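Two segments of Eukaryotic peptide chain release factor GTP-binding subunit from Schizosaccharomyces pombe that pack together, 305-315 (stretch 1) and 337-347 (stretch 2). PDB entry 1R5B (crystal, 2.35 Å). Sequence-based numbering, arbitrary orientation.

Stretch 1 (305-315) LVMPINQTLEV
Stretch 2, residues 337-347: LRVRGDDSDVQ

Stretch 1 is a hairpin-like unit: strand 305-307, a turn with a cis peptide before Pro308 and Asn310 at phi/psi 64/41, then strand 311-315. Reciprocal hydrogen bonds close the loop: Val306 N to Gln311 O, 2.7 Å, and Gln311 N to Val306 O, 3.3 Å. In stretch 2, strand 337-340 leads through Gly341 (122/-163) into a type I turn, Asp343 to Val346, closed by Val346 N to Asp343 O at 3.2 Å.

Strands 311-315 and 337-340 run antiparallel, with 127° between their directions. Glu314 and Arg340 form the hydrogen-bonded pair (CA-CA 5.1 Å): Glu314 N donates to Arg340 O at 3.1 Å and 171°, and Arg340 N to Glu314 O at 2.9 Å and 137°. Val315 and Val339 follow as a non-hydrogen-bonded pair (CA-CA 4.5 Å).

Val315 (chi1 t) and Val339 (m) share one sheet face, Val315 CG2 to Val339 CG1 4.2 Å; Val315 CG2 also lies 4.2 Å from Leu337 CD1. Leu313 (m, t) is the hydrophobic link, its CD1 4.1 Å from both Val339 CG2 and Val346 CG2. Val346 (t) continues the apolar patch, its CG2 4.0 Å from Val306 CG2 (Val306 t). These buried methyls pack by van der Waals contact, shielded from water. On the other face, Glu314 (chi1 and chi2 t) and Arg340 (chi1 and chi2 t, chi3 -96°) approach without a salt bridge, Glu314 OE1 to Arg340 CD 3.9 Å.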

ATOM      1  N   LEU A 305     -17.789 -12.930   3.300  1.00 32.69           N
ATOM      2  CA  LEU A 305     -18.858 -12.850   2.309  1.00 32.45           C
ATOM      3  C   LEU A 305     -18.245 -13.007   0.941  1.00 31.87           C
ATOM      4  O   LEU A 305     -17.197 -12.448   0.673  1.00 31.31           O
ATOM      5  CB  LEU A 305     -19.567 -11.501   2.416  1.00 32.27           C
ATOM      6  CG  LEU A 305     -20.804 -11.326   1.548  1.00 33.39           C
ATOM      7  CD1 LEU A 305     -21.922 -12.266   1.991  1.00 33.78           C
ATOM      8  CD2 LEU A 305     -21.272  -9.889   1.589  1.00 33.34           C
ATOM      9  N   VAL A 306     -18.869 -13.802   0.088  1.00 31.78           N
ATOM     10  CA  VAL A 306     -18.468 -13.841  -1.302  1.00 32.04           C
ATOM     11  C   VAL A 306     -19.381 -12.894  -2.056  1.00 31.99           C
ATOM     12  O   VAL A 306     -20.579 -13.150  -2.169  1.00 32.19           O
ATOM     13  CB  VAL A 306     -18.588 -15.243  -1.929  1.00 32.28           C
ATOM     14  CG1 VAL A 306     -17.968 -15.233  -3.328  1.00 32.79           C
ATOM     15  CG2 VAL A 306     -17.934 -16.307  -1.060  1.00 32.15           C
ATOM     16  N   MET A 307     -18.827 -11.792  -2.549  1.00 32.22           N
ATOM     17  CA  MET A 307     -19.530 -10.951  -3.532  1.00 32.25           C
ATOM     18  C   MET A 307     -19.139 -11.391  -4.948  1.00 32.22           C
ATOM     19  O   MET A 307     -18.039 -11.903  -5.140  1.00 32.42           O
ATOM     20  CB  MET A 307     -19.205  -9.471  -3.292  1.00 31.81           C
ATOM     21  CG  MET A 307     -19.884  -8.890  -2.049  1.00 31.77           C
ATOM     22  SD  MET A 307     -21.612  -9.298  -1.907  1.00 27.72           S
ATOM     23  CE  MET A 307     -22.267  -8.111  -2.891  1.00 31.74           C
ATOM     24  N   PRO A 308     -19.996 -11.194  -5.949  1.00 32.50           N
ATOM     25  CA  PRO A 308     -21.276 -10.473  -5.850  1.00 32.68           C
ATOM     26  C   PRO A 308     -22.507 -11.319  -5.466  1.00 32.65           C
ATOM     27  O   PRO A 308     -23.611 -10.782  -5.450  1.00 32.50           O
ATOM     28  CB  PRO A 308     -21.462  -9.975  -7.287  1.00 32.80           C
ATOM     29  CG  PRO A 308     -20.921 -11.116  -8.120  1.00 32.66           C
ATOM     30  CD  PRO A 308     -19.746 -11.657  -7.328  1.00 32.52           C
ATOM     31  N   ILE A 309     -22.318 -12.599  -5.165  1.00 32.76           N
ATOM     32  CA  ILE A 309     -23.429 -13.525  -4.941  1.00 32.83           C
ATOM     33  C   ILE A 309     -24.056 -13.459  -3.535  1.00 33.22           C
ATOM     34  O   ILE A 309     -25.101 -14.068  -3.295  1.00 33.37           O
ATOM     35  CB  ILE A 309     -22.997 -14.982  -5.281  1.00 32.66           C
ATOM     36  CG1 ILE A 309     -21.786 -15.426  -4.449  1.00 32.28           C
ATOM     37  CG2 ILE A 309     -22.686 -15.102  -6.768  1.00 32.69           C
ATOM     38  CD1 ILE A 309     -21.549 -16.918  -4.482  1.00 31.86           C
ATOM     39  N   ASN A 310     -23.418 -12.738  -2.618  1.00 33.41           N
ATOM     40  CA  ASN A 310     -23.943 -12.542  -1.272  1.00 33.82           C
ATOM     41  C   ASN A 310     -24.047 -13.845  -0.456  1.00 34.35           C
ATOM     42  O   ASN A 310     -25.016 -14.067   0.282  1.00 34.06           O
ATOM     43  CB  ASN A 310     -25.298 -11.823  -1.355  1.00 33.87           C
ATOM     44  CG  ASN A 310     -25.611 -11.009  -0.111  1.00 33.88           C
ATOM     45  OD1 ASN A 310     -24.711 -10.496   0.552  1.00 33.55           O
ATOM     46  ND2 ASN A 310     -26.908 -10.886   0.210  1.00 34.19           N
ATOM     47  N   GLN A 311     -23.021 -14.683  -0.582  1.00 34.80           N
ATOM     48  CA  GLN A 311     -22.939 -15.958   0.116  1.00 35.14           C
ATOM     49  C   GLN A 311     -21.870 -15.919   1.216  1.00 35.18           C
ATOM     50  O   GLN A 311     -20.707 -15.600   0.956  1.00 35.27           O
ATOM     51  CB  GLN A 311     -22.602 -17.054  -0.893  1.00 35.47           C
ATOM     52  CG  GLN A 311     -22.471 -18.473  -0.317  1.00 36.72           C
ATOM     53  CD  GLN A 311     -23.793 -19.072   0.121  1.00 37.89           C
ATOM     54  OE1 GLN A 311     -23.843 -19.813   1.101  1.00 39.49           O
ATOM     55  NE2 GLN A 311     -24.863 -18.755  -0.601  1.00 38.02           N
ATOM     56  N   THR A 312     -22.272 -16.256   2.436  1.00 35.12           N
ATOM     57  CA  THR A 312     -21.361 -16.308   3.576  1.00 35.11           C
ATOM     58  C   THR A 312     -20.626 -17.650   3.627  1.00 34.78           C
ATOM     59  O   THR A 312     -21.186 -18.675   3.275  1.00 34.93           O
ATOM     60  CB  THR A 312     -22.142 -16.051   4.894  1.00 35.16           C
ATOM     61  OG1 THR A 312     -22.648 -14.705   4.910  1.00 35.23           O
ATOM     62  CG2 THR A 312     -21.217 -16.086   6.093  1.00 35.59           C
ATOM     63  N   LEU A 313     -19.361 -17.615   4.046  1.00 34.57           N
ATOM     64  CA  LEU A 313     -18.539 -18.811   4.270  1.00 34.31           C
ATOM     65  C   LEU A 313     -17.651 -18.616   5.497  1.00 33.95           C
ATOM     66  O   LEU A 313     -17.340 -17.496   5.871  1.00 33.52           O
ATOM     67  CB  LEU A 313     -17.631 -19.078   3.072  1.00 34.39           C
ATOM     68  CG  LEU A 313     -18.245 -19.454   1.722  1.00 34.93           C
ATOM     69  CD1 LEU A 313     -17.166 -19.377   0.650  1.00 35.29           C
ATOM     70  CD2 LEU A 313     -18.881 -20.854   1.747  1.00 35.55           C
ATOM     71  N   GLU A 314     -17.225 -19.710   6.112  1.00 33.85           N
ATOM     72  CA  GLU A 314     -16.306 -19.635   7.230  1.00 33.97           C
ATOM     73  C   GLU A 314     -14.893 -20.018   6.792  1.00 33.99           C
ATOM     74  O   GLU A 314     -14.681 -21.078   6.222  1.00 33.94           O
ATOM     75  CB  GLU A 314     -16.771 -20.543   8.359  1.00 34.24           C
ATOM     76  CG  GLU A 314     -16.104 -20.235   9.694  1.00 35.36           C
ATOM     77  CD  GLU A 314     -16.308 -21.307  10.745  1.00 36.71           C
ATOM     78  OE1 GLU A 314     -17.055 -22.287  10.499  1.00 38.23           O
ATOM     79  OE2 GLU A 314     -15.711 -21.163  11.833  1.00 38.47           O
ATOM     80  N   VAL A 315     -13.929 -19.144   7.052  1.00 33.73           N
ATOM     81  CA  VAL A 315     -12.518 -19.472   6.884  1.00 33.77           C
ATOM     82  C   VAL A 315     -12.019 -20.332   8.064  1.00 33.73           C
ATOM     83  O   VAL A 315     -11.874 -19.834   9.174  1.00 33.72           O
ATOM     84  CB  VAL A 315     -11.681 -18.184   6.785  1.00 33.67           C
ATOM     85  CG1 VAL A 315     -10.185 -18.491   6.787  1.00 33.72           C
ATOM     86  CG2 VAL A 315     -12.078 -17.407   5.537  1.00 33.93           C
ATOM     87  N   LEU A 337      -6.814 -20.103   1.702  1.00 34.57           N
ATOM     88  CA  LEU A 337      -7.820 -20.191   2.737  1.00 34.58           C
ATOM     89  C   LEU A 337      -8.694 -21.415   2.542  1.00 35.00           C
ATOM     90  O   LEU A 337      -9.385 -21.522   1.531  1.00 35.09           O
ATOM     91  CB  LEU A 337      -8.706 -18.957   2.671  1.00 34.66           C
ATOM     92  CG  LEU A 337      -8.023 -17.584   2.646  1.00 34.65           C
ATOM     93  CD1 LEU A 337      -9.085 -16.517   2.677  1.00 34.15           C
ATOM     94  CD2 LEU A 337      -7.061 -17.408   3.819  1.00 35.43           C
ATOM     95  N   ARG A 338      -8.673 -22.349   3.485  1.00 35.04           N
ATOM     96  CA  ARG A 338      -9.711 -23.367   3.499  1.00 35.47           C
ATOM     97  C   ARG A 338     -11.003 -22.723   3.984  1.00 35.57           C
ATOM     98  O   ARG A 338     -10.992 -21.944   4.934  1.00 35.58           O
ATOM     99  CB  ARG A 338      -9.354 -24.562   4.382  1.00 35.51           C
ATOM    100  CG  ARG A 338     -10.418 -25.660   4.327  1.00 36.01           C
ATOM    101  CD  ARG A 338     -10.034 -26.976   4.975  1.00 35.97           C
ATOM    102  NE  ARG A 338      -8.910 -27.612   4.292  1.00 36.46           N
ATOM    103  CZ  ARG A 338      -7.634 -27.502   4.644  1.00 36.39           C
ATOM    104  NH1 ARG A 338      -7.269 -26.764   5.681  1.00 36.52           N
ATOM    105  NH2 ARG A 338      -6.707 -28.141   3.945  1.00 37.54           N
ATOM    106  N   VAL A 339     -12.106 -23.052   3.324  1.00 35.82           N
ATOM    107  CA  VAL A 339     -13.411 -22.492   3.664  1.00 36.03           C
ATOM    108  C   VAL A 339     -14.464 -23.578   3.819  1.00 36.08           C
ATOM    109  O   VAL A 339     -14.329 -24.664   3.282  1.00 36.15           O
ATOM    110  CB  VAL A 339     -13.889 -21.444   2.624  1.00 36.00           C
ATOM    111  CG1 VAL A 339     -12.904 -20.298   2.547  1.00 35.96           C
ATOM    112  CG2 VAL A 339     -14.090 -22.065   1.245  1.00 35.84           C
ATOM    113  N   ARG A 340     -15.520 -23.249   4.549  1.00 36.52           N
ATOM    114  CA  ARG A 340     -16.569 -24.187   4.919  1.00 36.82           C
ATOM    115  C   ARG A 340     -17.930 -23.571   4.616  1.00 36.96           C
ATOM    116  O   ARG A 340     -18.139 -22.373   4.857  1.00 36.79           O
ATOM    117  CB  ARG A 340     -16.462 -24.506   6.412  1.00 37.09           C
ATOM    118  CG  ARG A 340     -17.527 -25.441   6.949  1.00 37.45           C
ATOM    119  CD  ARG A 340     -17.551 -25.518   8.458  1.00 38.97           C
ATOM    120  NE  ARG A 340     -16.789 -26.660   8.964  1.00 40.07           N
ATOM    121  CZ  ARG A 340     -17.299 -27.703   9.620  1.00 41.26           C
ATOM    122  NH1 ARG A 340     -18.604 -27.801   9.877  1.00 42.06           N
ATOM    123  NH2 ARG A 340     -16.487 -28.673  10.026  1.00 41.91           N
ATOM    124  N   GLY A 341     -18.847 -24.406   4.107  1.00 37.15           N
ATOM    125  CA  GLY A 341     -20.202 -23.987   3.740  1.00 37.44           C
ATOM    126  C   GLY A 341     -20.532 -24.248   2.274  1.00 37.65           C
ATOM    127  O   GLY A 341     -19.832 -25.020   1.573  1.00 37.73           O
ATOM    128  N   ASP A 342     -21.595 -23.569   1.805  1.00 37.78           N
ATOM    129  CA  ASP A 342     -22.061 -23.690   0.419  1.00 37.73           C
ATOM    130  C   ASP A 342     -21.238 -22.859  -0.584  1.00 37.81           C
ATOM    131  O   ASP A 342     -21.547 -21.686  -0.840  1.00 37.88           O
ATOM    132  CB  ASP A 342     -23.526 -23.276   0.331  1.00 37.79           C
ATOM    133  CG  ASP A 342     -24.205 -23.827  -0.895  1.00 37.74           C
ATOM    134  OD1 ASP A 342     -25.441 -23.975  -0.852  1.00 38.71           O
ATOM    135  OD2 ASP A 342     -23.587 -24.153  -1.935  1.00 36.74           O
ATOM    136  N   ASP A 343     -20.220 -23.483  -1.175  1.00 37.74           N
ATOM    137  CA  ASP A 343     -19.309 -22.775  -2.078  1.00 37.83           C
ATOM    138  C   ASP A 343     -19.458 -23.194  -3.543  1.00 38.02           C
ATOM    139  O   ASP A 343     -18.554 -22.988  -4.355  1.00 37.97           O
ATOM    140  CB  ASP A 343     -17.852 -22.933  -1.611  1.00 37.84           C
ATOM    141  CG  ASP A 343     -17.410 -24.378  -1.500  1.00 37.60           C
ATOM    142  OD1 ASP A 343     -17.668 -25.174  -2.430  1.00 37.31           O
ATOM    143  OD2 ASP A 343     -16.778 -24.799  -0.508  1.00 37.79           O
ATOM    144  N   SER A 344     -20.611 -23.763  -3.884  1.00 38.20           N
ATOM    145  CA  SER A 344     -20.815 -24.330  -5.214  1.00 38.15           C
ATOM    146  C   SER A 344     -20.881 -23.278  -6.330  1.00 38.16           C
ATOM    147  O   SER A 344     -20.667 -23.618  -7.493  1.00 38.12           O
ATOM    148  CB  SER A 344     -22.063 -25.226  -5.239  1.00 38.27           C
ATOM    149  OG  SER A 344     -23.236 -24.500  -4.918  1.00 38.27           O
ATOM    150  N   ASP A 345     -21.168 -22.020  -5.987  1.00 38.09           N
ATOM    151  CA  ASP A 345     -21.205 -20.931  -6.979  1.00 38.23           C
ATOM    152  C   ASP A 345     -19.961 -20.040  -6.966  1.00 38.29           C
ATOM    153  O   ASP A 345     -19.813 -19.177  -7.830  1.00 38.55           O
ATOM    154  CB  ASP A 345     -22.437 -20.047  -6.776  1.00 38.21           C
ATOM    155  CG  ASP A 345     -23.718 -20.741  -7.147  1.00 38.23           C
ATOM    156  OD1 ASP A 345     -23.735 -21.513  -8.133  1.00 38.86           O
ATOM    157  OD2 ASP A 345     -24.767 -20.567  -6.503  1.00 38.42           O
ATOM    158  N   VAL A 346     -19.079 -20.251  -5.994  1.00 38.11           N
ATOM    159  CA  VAL A 346     -17.854 -19.475  -5.879  1.00 38.12           C
ATOM    160  C   VAL A 346     -16.933 -19.743  -7.057  1.00 38.22           C
ATOM    161  O   VAL A 346     -16.565 -20.889  -7.309  1.00 38.66           O
ATOM    162  CB  VAL A 346     -17.087 -19.835  -4.597  1.00 38.16           C
ATOM    163  CG1 VAL A 346     -15.785 -19.032  -4.501  1.00 38.68           C
ATOM    164  CG2 VAL A 346     -17.955 -19.598  -3.368  1.00 38.37           C
ATOM    165  N   GLN A 347     -16.566 -18.697  -7.785  1.00 38.16           N
ATOM    166  CA  GLN A 347     -15.599 -18.838  -8.872  1.00 38.29           C
ATOM    167  C   GLN A 347     -14.516 -17.787  -8.741  1.00 37.70           C
ATOM    168  O   GLN A 347     -14.583 -16.940  -7.854  1.00 37.90           O
ATOM    169  CB  GLN A 347     -16.295 -18.759 -10.234  1.00 38.72           C
ATOM    170  CG  GLN A 347     -17.001 -17.431 -10.533  1.00 40.02           C
ATOM    171  CD  GLN A 347     -17.917 -17.505 -11.763  1.00 41.36           C
ATOM    172  OE1 GLN A 347     -17.992 -16.550 -12.544  1.00 42.81           O
ATOM    173  NE2 GLN A 347     -18.610 -18.630 -11.934  1.00 41.47           N
TER